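PDB 4IEF: gingipain R2 Pro-Domain from Porphyromonas gingivalis, which probably keeps the arginine-specific cysteine protease to which it belongs inactive until it is cleaved off during maturation. Local coordinates for residues Q48-T53 / T63-I68; K93-I98 / V159-R164; I98-G103 / Y116-S121; N123-F128 / Q155-T160. All coordinates share one frame; numbering follows the deposited sequence.

Contact 1: residues Q48-T53 / T63-I68; sequences QVPTFT and TPILPI
V49 and P50, near the end of strand 45-51, and F52 just beyond it pack against I65 and P67 of the loop leading to strand 69-74, in a buried apolar contact that no hydrogen bond crosses. The touching parts run almost in the same direction, 15° apart, but too far from each other to pair as strands: V49 CA and I65 CA are 6.5 Å apart. Two prolines fill the interval, each set against a carbonyl of the other segment. P50 CG meets I65 O at 3.3 Å, and P67 CG meets P50 O at 3.3 Å. On the I65 side chain, CG2 lies against P50 CD (4.0 Å), while CD1 reaches V49 CG2 (4.1 Å). With CG held between the backbone N and the carbonyl carbon (chi1 62°), the F52 side chain reaches P67, its ring edge toward P67 O, which lies near the ring plane at 3.4 Å from F52 CE2; the same CE2 touches P67 CB at 3.7 Å. P50 also packs on F37 and L154, and V49 on V40 and an apolar side chain of another chain. This is apolar packing of a beta hairpin, 36-42 with 45-51, against a proline-rich connection and the main antiparallel sheet.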
loop_
_atom_site.group_PDB
_atom_site.type_symbol
_atom_site.label_atom_id
_atom_site.label_comp_id
_atom_site.label_asym_id
_atom_site.label_seq_id
_atom_site.Cartn_x
_atom_site.Cartn_y
_atom_site.Cartn_z
ATOM N N GLN A 48 -15.637 -4.492 29.956
ATOM C CA GLN A 48 -14.247 -4.169 29.638
ATOM C C GLN A 48 -13.870 -4.513 28.207
ATOM O O GLN A 48 -14.146 -5.619 27.736
ATOM C CB GLN A 48 -13.287 -4.893 30.609
ATOM C CG GLN A 48 -13.480 -4.550 32.093
ATOM C CD GLN A 48 -13.331 -3.080 32.416
ATOM O OE1 GLN A 48 -12.425 -2.396 31.932
ATOM N NE2 GLN A 48 -14.223 -2.557 33.247
ATOM N N VAL A 49 -13.228 -3.553 27.519
ATOM C CA VAL A 49 -12.703 -3.739 26.169
ATOM C C VAL A 49 -11.196 -4.017 26.340
ATOM O O VAL A 49 -10.448 -3.107 26.709
ATOM C CB VAL A 49 -12.992 -2.565 25.184
ATOM C CG1 VAL A 49 -12.273 -2.768 23.849
ATOM C CG2 VAL A 49 -14.483 -2.384 24.957
ATOM N N PRO A 50 -10.741 -5.267 26.134
ATOM C CA PRO A 50 -9.306 -5.552 26.296
ATOM C C PRO A 50 -8.483 -5.060 25.106
ATOM O O PRO A 50 -8.948 -5.110 23.971
ATOM C CB PRO A 50 -9.251 -7.083 26.412
ATOM C CG PRO A 50 -10.683 -7.564 26.354
ATOM C CD PRO A 50 -11.481 -6.477 25.727
ATOM N N THR A 51 -7.264 -4.558 25.382
ATOM C CA THR A 51 -6.303 -4.089 24.381
ATOM C C THR A 51 -4.899 -4.504 24.780
ATOM O O THR A 51 -4.577 -4.495 25.966
ATOM C CB THR A 51 -6.355 -2.554 24.173
ATOM O OG1 THR A 51 -6.281 -1.885 25.430
ATOM C CG2 THR A 51 -7.573 -2.095 23.387
ATOM N N PHE A 52 -4.061 -4.867 23.794
ATOM C CA PHE A 52 -2.655 -5.207 24.010
ATOM C C PHE A 52 -1.869 -4.852 22.752
ATOM O O PHE A 52 -2.463 -4.732 21.677
ATOM C CB PHE A 52 -2.447 -6.680 24.442
ATOM C CG PHE A 52 -2.861 -7.778 23.482
ATOM C CD1 PHE A 52 -1.997 -8.215 22.480
ATOM C CD2 PHE A 52 -4.073 -8.443 23.642
ATOM C CE1 PHE A 52 -2.362 -9.257 21.618
ATOM C CE2 PHE A 52 -4.439 -9.484 22.775
ATOM C CZ PHE A 52 -3.585 -9.874 21.762
ATOM N N THR A 53 -0.545 -4.659 22.887
ATOM C CA THR A 53 0.346 -4.308 21.771
ATOM C C THR A 53 0.195 -5.326 20.624
ATOM O O THR A 53 0.308 -6.539 20.843
ATOM C CB THR A 53 1.804 -4.197 22.242
ATOM O OG1 THR A 53 1.844 -3.517 23.499
ATOM C CG2 THR A 53 2.685 -3.475 21.234
ATOM N N THR A 63 -20.226 -11.492 20.238
ATOM C CA THR A 63 -19.340 -12.424 20.952
ATOM C C THR A 63 -18.286 -11.593 21.719
ATOM O O THR A 63 -18.042 -10.443 21.332
ATOM C CB THR A 63 -18.697 -13.460 20.001
ATOM O OG1 THR A 63 -17.672 -12.852 19.212
ATOM C CG2 THR A 63 -19.718 -14.212 19.135
ATOM N N PRO A 64 -17.624 -12.130 22.772
ATOM C CA PRO A 64 -16.677 -11.293 23.535
ATOM C C PRO A 64 -15.523 -10.716 22.711
ATOM O O PRO A 64 -15.003 -11.404 21.838
ATOM C CB PRO A 64 -16.156 -12.244 24.620
ATOM C CG PRO A 64 -17.218 -13.283 24.763
ATOM C CD PRO A 64 -17.781 -13.466 23.391
ATOM N N ILE A 65 -15.147 -9.437 22.978
ATOM C CA ILE A 65 -14.003 -8.779 22.324
ATOM C C ILE A 65 -12.760 -9.435 22.896
ATOM O O ILE A 65 -12.419 -9.224 24.058
ATOM C CB ILE A 65 -13.978 -7.231 22.478
ATOM C CG1 ILE A 65 -15.203 -6.588 21.790
ATOM C CG2 ILE A 65 -12.644 -6.628 21.937
ATOM C CD1 ILE A 65 -15.476 -5.144 22.162
ATOM N N LEU A 66 -12.151 -10.317 22.111
ATOM C CA LEU A 66 -10.969 -11.044 22.538
ATOM C C LEU A 66 -9.897 -10.883 21.462
ATOM O O LEU A 66 -9.792 -11.716 20.552
ATOM C CB LEU A 66 -11.318 -12.513 22.841
ATOM C CG LEU A 66 -12.378 -12.716 23.958
ATOM C CD1 LEU A 66 -13.064 -14.061 23.847
ATOM C CD2 LEU A 66 -11.794 -12.456 25.353
ATOM N N PRO A 67 -9.127 -9.761 21.545
ATOM C CA PRO A 67 -8.113 -9.470 20.518
ATOM C C PRO A 67 -7.102 -10.577 20.291
ATOM O O PRO A 67 -6.763 -11.321 21.208
ATOM C CB PRO A 67 -7.416 -8.213 21.045
ATOM C CG PRO A 67 -8.419 -7.568 21.903
ATOM C CD PRO A 67 -9.179 -8.681 22.551
ATOM N N ILE A 68 -6.641 -10.679 19.039
ATOM C CA ILE A 68 -5.663 -11.662 18.594
ATOM C C ILE A 68 -4.405 -10.959 18.060
ATOM O O ILE A 68 -4.437 -9.767 17.746
ATOM C CB ILE A 68 -6.270 -12.621 17.517
ATOM C CG1 ILE A 68 -6.571 -11.899 16.179
ATOM C CG2 ILE A 68 -7.486 -13.421 18.062
ATOM C CD1 ILE A 68 -6.486 -12.817 14.938
#

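Contact 2: residues K93-I98 / V159-R164; sequences KKDVLI and VTKTLR
D95 and K161 lie across from each other in the register, both with positive phi (53° and 62°), two left-handed non-glycine residues brought together where an antiparallel pairing ends. The regular pairing is carried by K93 and L163, whose backbones exchange two hydrogen bonds, K93 N to L163 O at 2.8 Å and L163 N to K93 O at 2.9 Å. K161 and T162 both face N157, forming a G1 beta bulge next to that pair. The turn at D95 brings V96 N to K161 O at 2.9 Å in a nearly straight hydrogen bond; D95 N is also close to this oxygen, but its N-H points poorly. The side chains of D95 and K161 lie side by side and point the same way. K161 bends at chi3 (83°), which sets CE 4.1 Å from L97 CB. D95 OD1 rests beside the lysine methylenes, 3.7 Å from K161 CD, and forms a long salt bridge of 3.9 Å with K161 NZ. On the inner side, I98 crosses L163 at about a right angle, its CG1 4.1 Å from L163 CD1. The same core holds F37 and L66, while V96 O accepts a hydrogen bond from Y156 OH. The chemistry thus divides by depth: short backbone bonds fix the course of both segments, aliphatic branches close the inside, and the long ion pair at the surface probably adds only a modest electrostatic attraction.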
loop_
_atom_site.group_PDB
_atom_site.type_symbol
_atom_site.label_atom_id
_atom_site.label_comp_id
_atom_site.label_asym_id
_atom_site.label_seq_id
_atom_site.Cartn_x
_atom_site.Cartn_y
_atom_site.Cartn_z
ATOM N N LYS A 93 -8.549 -14.215 35.684
ATOM C CA LYS A 93 -9.201 -13.005 36.167
ATOM C C LYS A 93 -10.685 -13.348 36.359
ATOM O O LYS A 93 -11.367 -13.694 35.387
ATOM C CB LYS A 93 -8.980 -11.850 35.178
ATOM C CG LYS A 93 -8.696 -10.517 35.849
ATOM C CD LYS A 93 -8.762 -9.363 34.853
ATOM C CE LYS A 93 -8.714 -8.017 35.538
ATOM N NZ LYS A 93 -9.167 -6.922 34.640
ATOM N N LYS A 94 -11.161 -13.340 37.618
ATOM C CA LYS A 94 -12.539 -13.723 37.936
ATOM C C LYS A 94 -13.478 -12.519 38.052
ATOM O O LYS A 94 -13.033 -11.402 38.322
ATOM C CB LYS A 94 -12.591 -14.572 39.211
ATOM C CG LYS A 94 -12.131 -16.005 38.977
ATOM C CD LYS A 94 -12.404 -16.892 40.173
ATOM C CE LYS A 94 -11.890 -18.291 39.939
ATOM N NZ LYS A 94 -11.811 -19.071 41.203
ATOM N N ASP A 95 -14.790 -12.778 37.826
ATOM C CA ASP A 95 -15.919 -11.834 37.851
ATOM C C ASP A 95 -15.643 -10.626 36.933
ATOM O O ASP A 95 -15.805 -9.466 37.320
ATOM C CB ASP A 95 -16.271 -11.402 39.289
ATOM C CG ASP A 95 -17.673 -10.834 39.445
ATOM O OD1 ASP A 95 -18.636 -11.472 38.951
ATOM O OD2 ASP A 95 -17.811 -9.768 40.082
ATOM N N VAL A 96 -15.225 -10.928 35.704
ATOM C CA VAL A 96 -14.915 -9.940 34.683
ATOM C C VAL A 96 -16.039 -9.938 33.661
ATOM O O VAL A 96 -16.470 -11.004 33.217
ATOM C CB VAL A 96 -13.536 -10.216 34.010
ATOM C CG1 VAL A 96 -13.191 -9.149 32.975
ATOM C CG2 VAL A 96 -12.427 -10.323 35.046
ATOM N N LEU A 97 -16.517 -8.749 33.297
ATOM C CA LEU A 97 -17.513 -8.619 32.245
ATOM C C LEU A 97 -16.798 -8.072 31.017
ATOM O O LEU A 97 -16.368 -6.917 31.025
ATOM C CB LEU A 97 -18.707 -7.737 32.675
ATOM C CG LEU A 97 -19.767 -7.423 31.600
ATOM C CD1 LEU A 97 -20.525 -8.674 31.169
ATOM C CD2 LEU A 97 -20.737 -6.368 32.087
ATOM N N ILE A 98 -16.579 -8.934 30.006
ATOM C CA ILE A 98 -15.926 -8.556 28.749
ATOM C C ILE A 98 -17.005 -8.033 27.812
ATOM O O ILE A 98 -18.058 -8.664 27.675
ATOM C CB ILE A 98 -15.102 -9.722 28.127
ATOM C CG1 ILE A 98 -13.895 -10.118 29.023
ATOM C CG2 ILE A 98 -14.664 -9.448 26.665
ATOM C CD1 ILE A 98 -12.741 -9.072 29.211
ATOM N N VAL A 159 -20.568 -17.204 30.947
ATOM C CA VAL A 159 -21.450 -17.693 32.009
ATOM C C VAL A 159 -20.737 -17.621 33.383
ATOM O O VAL A 159 -21.351 -17.174 34.357
ATOM C CB VAL A 159 -21.975 -19.124 31.681
ATOM C CG1 VAL A 159 -22.612 -19.799 32.901
ATOM C CG2 VAL A 159 -22.962 -19.084 30.518
ATOM N N THR A 160 -19.466 -18.054 33.461
ATOM C CA THR A 160 -18.716 -18.051 34.727
ATOM C C THR A 160 -18.033 -16.694 34.993
ATOM O O THR A 160 -17.560 -16.464 36.112
ATOM C CB THR A 160 -17.679 -19.193 34.764
ATOM O OG1 THR A 160 -16.688 -18.963 33.767
ATOM C CG2 THR A 160 -18.304 -20.572 34.587
ATOM N N LYS A 161 -17.968 -15.810 33.961
ATOM C CA LYS A 161 -17.336 -14.472 34.002
ATOM C C LYS A 161 -15.825 -14.600 34.297
ATOM O O LYS A 161 -15.230 -13.739 34.955
ATOM C CB LYS A 161 -18.036 -13.535 35.025
ATOM C CG LYS A 161 -19.438 -13.093 34.592
ATOM C CD LYS A 161 -20.102 -12.131 35.575
ATOM C CE LYS A 161 -19.684 -10.690 35.380
ATOM N NZ LYS A 161 -20.607 -9.750 36.068
ATOM N N THR A 162 -15.212 -15.686 33.795
ATOM C CA THR A 162 -13.798 -15.965 33.996
ATOM C C THR A 162 -13.018 -15.678 32.710
ATOM O O THR A 162 -13.351 -16.181 31.627
ATOM C CB THR A 162 -13.598 -17.404 34.502
ATOM O OG1 THR A 162 -14.335 -17.573 35.722
ATOM C CG2 THR A 162 -12.137 -17.741 34.750
ATOM N N LEU A 163 -11.974 -14.854 32.855
ATOM C CA LEU A 163 -11.078 -14.515 31.769
ATOM C C LEU A 163 -9.711 -15.142 32.014
ATOM O O LEU A 163 -9.129 -14.968 33.086
ATOM C CB LEU A 163 -10.954 -12.990 31.597
ATOM C CG LEU A 163 -9.995 -12.498 30.493
ATOM C CD1 LEU A 163 -10.643 -12.564 29.105
ATOM C CD2 LEU A 163 -9.521 -11.097 30.781
ATOM N N ARG A 164 -9.212 -15.869 31.012
ATOM C CA ARG A 164 -7.891 -16.488 31.022
ATOM C C ARG A 164 -6.947 -15.623 30.188
ATOM O O ARG A 164 -7.217 -15.376 29.011
ATOM C CB ARG A 164 -7.951 -17.931 30.497
ATOM C CG ARG A 164 -8.582 -18.891 31.484
ATOM C CD ARG A 164 -8.701 -20.286 30.910
ATOM N NE ARG A 164 -9.312 -21.207 31.869
ATOM C CZ ARG A 164 -9.613 -22.476 31.606
ATOM N NH1 ARG A 164 -9.365 -22.990 30.406
ATOM N NH2 ARG A 164 -10.166 -23.239 32.537
#

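Contact 3: residues I98-G103 / Y116-S121; sequences IAPSKG and YVYGQS
K102 and Y116 share one first torsion, CG anti to the carbonyl carbon (chi1 -71° and -73°), and the lysine chain, extended beyond CG, passes over the tyrosine ring. K102 CE sits 3.5 Å from the Y116 ring centroid, over its face, as a CH-pi contact. K102 NZ lies 4.4 Å from the Y116 centroid, off-centre, in a cation-pi interaction; the ammonium group also hydrogen-bonds P111 O and I114 O. P100 O approaches the Y116 edge in the ring plane, 3.1 Å from CD2. P100 itself packs on both tyrosines: CD touches Y116 CB at 3.8 Å, and CG lies over the centre of the Y118 ring, 3.7 Å from its centroid. P100 CB meets V117 O at 3.3 Å. Beyond the proline, S101 OG accepts from G103 N at 3.1 Å in an ST turn and also bonds S59 O. Both segments belong to the long connection between strands 79-93 and 133-141, and they lie beside the hairpin of strands 36-42 and 45-51: Y116 packs on V40 and V49, Y118 packs on A47 and bonds T42 through its hydroxyl, and the A99 backbone bonds Q48.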
loop_
_atom_site.group_PDB
_atom_site.type_symbol
_atom_site.label_atom_id
_atom_site.label_comp_id
_atom_site.label_asym_id
_atom_site.label_seq_id
_atom_site.Cartn_x
_atom_site.Cartn_y
_atom_site.Cartn_z
ATOM N N ILE A 98 -16.579 -8.934 30.006
ATOM C CA ILE A 98 -15.926 -8.556 28.749
ATOM C C ILE A 98 -17.005 -8.033 27.812
ATOM O O ILE A 98 -18.058 -8.664 27.675
ATOM C CB ILE A 98 -15.102 -9.722 28.127
ATOM C CG1 ILE A 98 -13.895 -10.118 29.023
ATOM C CG2 ILE A 98 -14.664 -9.448 26.665
ATOM C CD1 ILE A 98 -12.741 -9.072 29.211
ATOM N N ALA A 99 -16.743 -6.865 27.187
ATOM C CA ALA A 99 -17.653 -6.203 26.256
ATOM C C ALA A 99 -17.899 -7.043 24.993
ATOM O O ALA A 99 -16.971 -7.694 24.506
ATOM C CB ALA A 99 -17.098 -4.843 25.875
ATOM N N PRO A 100 -19.139 -7.036 24.443
ATOM C CA PRO A 100 -19.397 -7.806 23.221
ATOM C C PRO A 100 -18.921 -7.047 21.982
ATOM O O PRO A 100 -18.924 -5.814 21.959
ATOM C CB PRO A 100 -20.914 -7.984 23.241
ATOM C CG PRO A 100 -21.416 -6.784 23.953
ATOM C CD PRO A 100 -20.345 -6.305 24.885
ATOM N N SER A 101 -18.498 -7.783 20.954
ATOM C CA SER A 101 -18.007 -7.163 19.729
ATOM C C SER A 101 -19.122 -6.491 18.937
ATOM O O SER A 101 -20.243 -6.996 18.880
ATOM C CB SER A 101 -17.292 -8.182 18.858
ATOM O OG SER A 101 -16.732 -7.565 17.711
ATOM N N LYS A 102 -18.800 -5.335 18.348
ATOM C CA LYS A 102 -19.695 -4.574 17.478
ATOM C C LYS A 102 -19.592 -5.115 16.043
ATOM O O LYS A 102 -20.383 -4.737 15.176
ATOM C CB LYS A 102 -19.336 -3.077 17.510
ATOM C CG LYS A 102 -19.685 -2.375 18.807
ATOM C CD LYS A 102 -19.414 -0.884 18.691
ATOM C CE LYS A 102 -19.595 -0.196 20.018
ATOM N NZ LYS A 102 -19.438 1.278 19.905
ATOM N N GLY A 103 -18.617 -5.995 15.826
ATOM C CA GLY A 103 -18.341 -6.607 14.533
ATOM C C GLY A 103 -17.665 -5.630 13.598
ATOM O O GLY A 103 -17.074 -4.639 14.046
ATOM N N TYR A 116 -23.091 -1.495 22.423
ATOM C CA TYR A 116 -22.560 -2.833 22.650
ATOM C C TYR A 116 -23.758 -3.750 22.908
ATOM O O TYR A 116 -24.513 -3.512 23.851
ATOM C CB TYR A 116 -21.571 -2.817 23.829
ATOM C CG TYR A 116 -20.247 -2.152 23.512
ATOM C CD1 TYR A 116 -20.037 -0.804 23.788
ATOM C CD2 TYR A 116 -19.198 -2.876 22.966
ATOM C CE1 TYR A 116 -18.816 -0.189 23.507
ATOM C CE2 TYR A 116 -17.971 -2.277 22.690
ATOM C CZ TYR A 116 -17.783 -0.932 22.958
ATOM O OH TYR A 116 -16.573 -0.345 22.666
ATOM N N VAL A 117 -23.991 -4.724 22.023
ATOM C CA VAL A 117 -25.122 -5.644 22.129
ATOM C C VAL A 117 -24.588 -7.072 22.323
ATOM O O VAL A 117 -23.734 -7.537 21.568
ATOM C CB VAL A 117 -26.117 -5.513 20.928
ATOM C CG1 VAL A 117 -25.420 -5.683 19.581
ATOM C CG2 VAL A 117 -27.314 -6.454 21.059
ATOM N N TYR A 118 -25.086 -7.742 23.366
ATOM C CA TYR A 118 -24.712 -9.108 23.720
ATOM C C TYR A 118 -25.496 -10.112 22.878
ATOM O O TYR A 118 -26.718 -9.991 22.754
ATOM C CB TYR A 118 -24.949 -9.369 25.220
ATOM C CG TYR A 118 -24.076 -8.532 26.128
ATOM C CD1 TYR A 118 -24.500 -7.285 26.580
ATOM C CD2 TYR A 118 -22.835 -8.996 26.555
ATOM C CE1 TYR A 118 -23.698 -6.507 27.413
ATOM C CE2 TYR A 118 -22.029 -8.233 27.404
ATOM C CZ TYR A 118 -22.461 -6.983 27.821
ATOM O OH TYR A 118 -21.676 -6.217 28.647
ATOM N N GLY A 119 -24.786 -11.077 22.300
ATOM C CA GLY A 119 -25.384 -12.140 21.496
ATOM C C GLY A 119 -25.711 -13.357 22.335
ATOM O O GLY A 119 -25.454 -13.350 23.543
ATOM N N GLN A 120 -26.250 -14.424 21.701
ATOM C CA GLN A 120 -26.636 -15.675 22.357
ATOM C C GLN A 120 -25.426 -16.418 22.951
ATOM O O GLN A 120 -25.594 -17.189 23.900
ATOM C CB GLN A 120 -27.387 -16.585 21.369
ATOM C CG GLN A 120 -28.777 -17.021 21.857
ATOM C CD GLN A 120 -28.731 -17.998 23.021
ATOM O OE1 GLN A 120 -29.200 -17.706 24.130
ATOM N NE2 GLN A 120 -28.215 -19.198 22.786
ATOM N N SER A 121 -24.209 -16.160 22.409
ATOM C CA SER A 121 -22.946 -16.745 22.857
ATOM C C SER A 121 -22.668 -16.460 24.353
ATOM O O SER A 121 -21.932 -17.223 24.987
ATOM C CB SER A 121 -21.798 -16.221 21.998
ATOM O OG SER A 121 -21.655 -14.812 22.079
#

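Contact 4: residues N123-F128 / Q155-T160; sequences NEDKFF and QYNPVT
F127 and N157 make the close-packed part of this contact, while D125, V159 and T160 form its exposed margin. N157 CB makes the contact over the centre of the F127 ring, 3.6 Å from the centroid, as a CH-pi interaction, and the amide plane stands almost perpendicular to the ring (88°). Alongside, F128 and Y156 form a single antiparallel bridge of two hydrogen bonds; F128 N meets Y156 O at 3.0 Å, and Y156 N returns a bond to F128 O. Q155 CA-H adds a contact to F128 O, with a CA to O distance of 3.3 Å, and F128 CD2 packs on P158 CD at 3.7 Å. Toward solvent the contact thins. With N157 CG anti to the backbone N (chi1 -171°), the amide is carried toward D125, where N157 ND2 gives D125 OD1 a bent hydrogen bond of 3.2 Å (147° at the hydrogen). V159 CG2 lies 3.5 Å from N123 O, and D125, at the centre of an inverse gamma turn, crosses V159 at about a right angle. The other amide atom, N157 OD1, takes T160 N at 3.2 Å and, weakly, V159 N. The amide is thus tied to D125 on one side and to the following turn on the other. N157 OD1, accepting from T160 N three residues on, makes an Asx motif at the bend of the beta hairpin of strands 144-157 and 162-176.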
loop_
_atom_site.group_PDB
_atom_site.type_symbol
_atom_site.label_atom_id
_atom_site.label_comp_id
_atom_site.label_asym_id
_atom_site.label_seq_id
_atom_site.Cartn_x
_atom_site.Cartn_y
_atom_site.Cartn_z
ATOM N N ASN A 123 -24.720 -16.824 26.775
ATOM C CA ASN A 123 -25.484 -17.775 27.587
ATOM C C ASN A 123 -24.840 -19.175 27.523
ATOM O O ASN A 123 -25.323 -20.095 28.180
ATOM C CB ASN A 123 -26.954 -17.827 27.130
ATOM C CG ASN A 123 -27.691 -16.504 27.196
ATOM O OD1 ASN A 123 -28.099 -16.021 28.262
ATOM N ND2 ASN A 123 -27.945 -15.920 26.043
ATOM N N GLU A 124 -23.731 -19.320 26.763
ATOM C CA GLU A 124 -23.016 -20.586 26.562
ATOM C C GLU A 124 -21.871 -20.751 27.570
ATOM O O GLU A 124 -20.974 -19.906 27.639
ATOM C CB GLU A 124 -22.490 -20.680 25.116
ATOM C CG GLU A 124 -23.586 -20.900 24.086
ATOM C CD GLU A 124 -23.266 -20.471 22.668
ATOM O OE1 GLU A 124 -24.152 -19.859 22.027
ATOM O OE2 GLU A 124 -22.145 -20.757 22.189
ATOM N N ASP A 125 -21.929 -21.830 28.372
ATOM C CA ASP A 125 -20.940 -22.140 29.403
ATOM C C ASP A 125 -19.730 -22.876 28.793
ATOM O O ASP A 125 -19.610 -24.101 28.893
ATOM C CB ASP A 125 -21.583 -22.952 30.546
ATOM C CG ASP A 125 -20.721 -23.169 31.785
ATOM O OD1 ASP A 125 -19.669 -22.491 31.915
ATOM O OD2 ASP A 125 -21.116 -23.983 32.644
ATOM N N LYS A 126 -18.846 -22.092 28.138
ATOM C CA LYS A 126 -17.605 -22.540 27.496
ATOM C C LYS A 126 -16.671 -21.341 27.268
ATOM O O LYS A 126 -17.131 -20.193 27.303
ATOM C CB LYS A 126 -17.878 -23.286 26.169
ATOM C CG LYS A 126 -18.386 -22.419 25.019
ATOM C CD LYS A 126 -18.215 -23.132 23.688
ATOM C CE LYS A 126 -18.108 -22.168 22.537
ATOM N NZ LYS A 126 -17.872 -22.873 21.250
ATOM N N PHE A 127 -15.371 -21.608 27.007
ATOM C CA PHE A 127 -14.396 -20.551 26.749
ATOM C C PHE A 127 -14.350 -20.206 25.275
ATOM O O PHE A 127 -14.204 -21.089 24.426
ATOM C CB PHE A 127 -13.003 -20.926 27.269
ATOM C CG PHE A 127 -12.863 -20.679 28.751
ATOM C CD1 PHE A 127 -13.179 -21.674 29.670
ATOM C CD2 PHE A 127 -12.442 -19.445 29.230
ATOM C CE1 PHE A 127 -13.059 -21.442 31.042
ATOM C CE2 PHE A 127 -12.328 -19.212 30.599
ATOM C CZ PHE A 127 -12.633 -20.212 31.497
ATOM N N PHE A 128 -14.512 -18.908 24.982
ATOM C CA PHE A 128 -14.472 -18.340 23.639
ATOM C C PHE A 128 -13.097 -17.700 23.388
ATOM O O PHE A 128 -12.544 -17.130 24.329
ATOM C CB PHE A 128 -15.589 -17.295 23.460
ATOM C CG PHE A 128 -16.982 -17.872 23.362
ATOM C CD1 PHE A 128 -17.581 -18.080 22.125
ATOM C CD2 PHE A 128 -17.707 -18.186 24.507
ATOM C CE1 PHE A 128 -18.877 -18.599 22.031
ATOM C CE2 PHE A 128 -19.003 -18.708 24.413
ATOM C CZ PHE A 128 -19.582 -18.904 23.176
ATOM N N GLN A 155 -9.044 -15.813 26.524
ATOM C CA GLN A 155 -10.110 -16.814 26.499
ATOM C C GLN A 155 -11.113 -16.459 27.598
ATOM O O GLN A 155 -10.723 -16.271 28.748
ATOM C CB GLN A 155 -9.544 -18.235 26.653
ATOM C CG GLN A 155 -8.483 -18.617 25.604
ATOM C CD GLN A 155 -9.017 -18.876 24.213
ATOM O OE1 GLN A 155 -10.073 -19.487 24.024
ATOM N NE2 GLN A 155 -8.263 -18.463 23.200
ATOM N N TYR A 156 -12.387 -16.286 27.231
ATOM C CA TYR A 156 -13.402 -15.830 28.171
ATOM C C TYR A 156 -14.649 -16.683 28.147
ATOM O O TYR A 156 -15.243 -16.915 27.086
ATOM C CB TYR A 156 -13.757 -14.355 27.866
ATOM C CG TYR A 156 -14.847 -13.740 28.721
ATOM C CD1 TYR A 156 -14.625 -13.441 30.062
ATOM C CD2 TYR A 156 -16.074 -13.381 28.169
ATOM C CE1 TYR A 156 -15.614 -12.846 30.844
ATOM C CE2 TYR A 156 -17.070 -12.780 28.939
ATOM C CZ TYR A 156 -16.834 -12.513 30.277
ATOM O OH TYR A 156 -17.816 -11.915 31.032
ATOM N N ASN A 157 -15.042 -17.137 29.344
ATOM C CA ASN A 157 -16.263 -17.887 29.583
ATOM C C ASN A 157 -17.314 -16.865 30.038
ATOM O O ASN A 157 -17.149 -16.280 31.109
ATOM C CB ASN A 157 -16.043 -19.011 30.608
ATOM C CG ASN A 157 -17.205 -19.977 30.745
ATOM O OD1 ASN A 157 -18.382 -19.594 30.832
ATOM N ND2 ASN A 157 -16.897 -21.264 30.797
ATOM N N PRO A 158 -18.357 -16.583 29.217
ATOM C CA PRO A 158 -19.341 -15.549 29.597
ATOM C C PRO A 158 -20.264 -15.913 30.765
ATOM O O PRO A 158 -20.691 -15.015 31.492
ATOM C CB PRO A 158 -20.163 -15.353 28.319
ATOM C CG PRO A 158 -19.403 -16.025 27.230
ATOM C CD PRO A 158 -18.668 -17.142 27.888
ATOM N N VAL A 159 -20.568 -17.204 30.947
ATOM C CA VAL A 159 -21.450 -17.693 32.009
ATOM C C VAL A 159 -20.737 -17.621 33.383
ATOM O O VAL A 159 -21.351 -17.174 34.357
ATOM C CB VAL A 159 -21.975 -19.124 31.681
ATOM C CG1 VAL A 159 -22.612 -19.799 32.901
ATOM C CG2 VAL A 159 -22.962 -19.084 30.518
ATOM N N THR A 160 -19.466 -18.054 33.461
ATOM C CA THR A 160 -18.716 -18.051 34.727
ATOM C C THR A 160 -18.033 -16.694 34.993
ATOM O O THR A 160 -17.560 -16.464 36.112
ATOM C CB THR A 160 -17.679 -19.193 34.764
ATOM O OG1 THR A 160 -16.688 -18.963 33.767
ATOM C CG2 THR A 160 -18.304 -20.572 34.587
#

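Contact 1 is the buried one, with apolar side chains packed on each other and on backbone carbonyls and no hydrogen bond between its segments. The other three are partly buried; contacts 2 and 4 add hydrogen bonds, while contact 3, between loops, has none across it and relies on rings, a proline and a lysine. Contact 2 ties 93-98 to strand 162-176 and contact 4 ties 123-128 to strand 144-157 of one hairpin; their centres are about 8 Å apart, they share V159 and T160, and the backbones of R164 and Q155 bond between them. Contacts 2 and 3 meet at I98, contact 3 nested in the loop that contact 2 closes. Q48 joins contact 1 to the chain of contacts 2 and 3.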